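Local coordinates for nuclear hormone receptor HR38 (Drosophila melanogaster, PDB 1PDU), which is an orphan nuclear receptor that mediates an atypical ecdysteroid signalling pathway, at residues Ile132-Phe135 against Ser136-Leu139. Residues are numbered along the deposited sequence; the frame is centred on the assembly and turned at random.
Sequences IMEF and SRSL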
loop_
_atom_site.group_PDB
_atom_site.type_symbol
_atom_site.label_atom_id
_atom_site.label_comp_id
_atom_site.label_asym_id
_atom_site.label_seq_id
_atom_site.Cartn_x
_atom_site.Cartn_y
_atom_site.Cartn_z
ATOM N N ILE A 132 -2.408 10.659 -5.964
ATOM C CA ILE A 132 -1.550 9.814 -5.148
ATOM C C ILE A 132 -0.373 10.656 -4.649
ATOM O O ILE A 132 -0.022 10.617 -3.463
ATOM C CB ILE A 132 -1.023 8.612 -5.954
ATOM C CG1 ILE A 132 -2.206 7.736 -6.388
ATOM C CG2 ILE A 132 -0.022 7.805 -5.114
ATOM C CD1 ILE A 132 -1.826 6.532 -7.204
ATOM N N MET A 133 0.224 11.433 -5.552
ATOM C CA MET A 133 1.344 12.290 -5.184
ATOM C C MET A 133 0.893 13.314 -4.144
ATOM O O MET A 133 1.643 13.674 -3.232
ATOM C CB MET A 133 1.914 12.984 -6.421
ATOM C CG MET A 133 2.664 12.027 -7.334
ATOM S SD MET A 133 3.818 11.017 -6.367
ATOM C CE MET A 133 4.517 10.116 -7.566
ATOM N N GLU A 134 -0.343 13.767 -4.274
ATOM C CA GLU A 134 -0.910 14.715 -3.328
ATOM C C GLU A 134 -0.989 14.060 -1.941
ATOM O O GLU A 134 -0.697 14.689 -0.923
ATOM C CB GLU A 134 -2.299 15.125 -3.817
ATOM C CG GLU A 134 -3.005 16.180 -3.000
ATOM C CD GLU A 134 -3.967 16.987 -3.857
ATOM O OE1 GLU A 134 -4.833 17.685 -3.288
ATOM O OE2 GLU A 134 -3.848 16.933 -5.103
ATOM N N PHE A 135 -1.385 12.791 -1.905
ATOM C CA PHE A 135 -1.470 12.058 -0.643
ATOM C C PHE A 135 -0.051 11.871 -0.093
ATOM O O PHE A 135 0.187 11.946 1.107
ATOM C CB PHE A 135 -2.123 10.701 -0.889
ATOM C CG PHE A 135 -2.273 9.857 0.344
ATOM C CD1 PHE A 135 -3.129 10.240 1.370
ATOM C CD2 PHE A 135 -1.567 8.667 0.471
ATOM C CE1 PHE A 135 -3.280 9.447 2.503
ATOM C CE2 PHE A 135 -1.714 7.873 1.597
ATOM C CZ PHE A 135 -2.571 8.265 2.613
ATOM N N SER A 136 0.889 11.632 -0.996
ATOM C CA SER A 136 2.287 11.449 -0.647
ATOM C C SER A 136 2.805 12.653 0.143
ATOM O O SER A 136 3.358 12.499 1.236
ATOM C CB SER A 136 3.110 11.265 -1.927
ATOM O OG SER A 136 4.498 11.149 -1.658
ATOM N N ARG A 137 2.622 13.849 -0.409
ATOM C CA ARG A 137 3.077 15.066 0.258
ATOM C C ARG A 137 2.399 15.194 1.618
ATOM O O ARG A 137 3.010 15.641 2.591
ATOM C CB ARG A 137 2.786 16.295 -0.609
ATOM C CG ARG A 137 3.522 16.278 -1.944
ATOM C CD ARG A 137 3.337 17.580 -2.722
ATOM N NE ARG A 137 1.968 17.774 -3.202
ATOM C CZ ARG A 137 1.546 17.478 -4.432
ATOM N NH1 ARG A 137 0.279 17.691 -4.768
ATOM N NH2 ARG A 137 2.390 16.978 -5.329
ATOM N N SER A 138 1.139 14.784 1.687
ATOM C CA SER A 138 0.403 14.843 2.940
ATOM C C SER A 138 1.108 13.987 4.006
ATOM O O SER A 138 1.306 14.436 5.139
ATOM C CB SER A 138 -1.037 14.346 2.732
ATOM O OG SER A 138 -1.780 14.350 3.949
ATOM N N LEU A 139 1.484 12.760 3.637
ATOM C CA LEU A 139 2.167 11.850 4.563
ATOM C C LEU A 139 3.454 12.452 5.120
ATOM O O LEU A 139 3.700 12.433 6.328
ATOM C CB LEU A 139 2.522 10.533 3.870
ATOM C CG LEU A 139 1.397 9.584 3.456
ATOM C CD1 LEU A 139 1.980 8.443 2.638
ATOM C CD2 LEU A 139 0.677 9.066 4.687
#
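Leu139 lies over one face of the Phe135 ring, with CG 4.0 Å above the plane and displaced toward the rim. Its two methyls divide along that rim: CD1 rests on CE2 of Phe135 at 3.9 Å, while CD2 turns to CZ. The Phe135 ring reaches this place because CG stands anti to the backbone N (chi1 -180°), which carries it along the helix toward the following turn. On the exposed flank Arg137 doubles back over the preceding turn, meeting Glu134 (i to i+3) and the backbone of Met133 (i to i+4). A bend at chi3 (-68°) lays its guanidinium with one face over the main chain, NH1 coming to 3.5 Å from CA of Glu134 and the carbonyl O of Met133 lying beneath the same face. The Glu134 carboxylate is tilted 31° to the guanidinium, and OE2 stays 4.2 Å from NH1 of Arg137, too far for a salt bridge, so the attraction between them is probably modest. All of this sits within helix 128-142 of the mainly helical ligand-binding domain of nuclear receptors. Four successive i+4 to i backbone bonds hold the turns in step, from Ser136 N to Ile132 O (2.8 Å) through Leu139 N to Phe135 O (3.0 Å). The hydroxyl OG of the buried Ser136 is satisfied by a hydrogen bond with the carbonyl O of Ala98, on helix 78-100. That helix also meets Phe135 through Leu95 and Ala98, whereas Leu208 and Leu211 of helix 204-225 pack against the same phenylalanine.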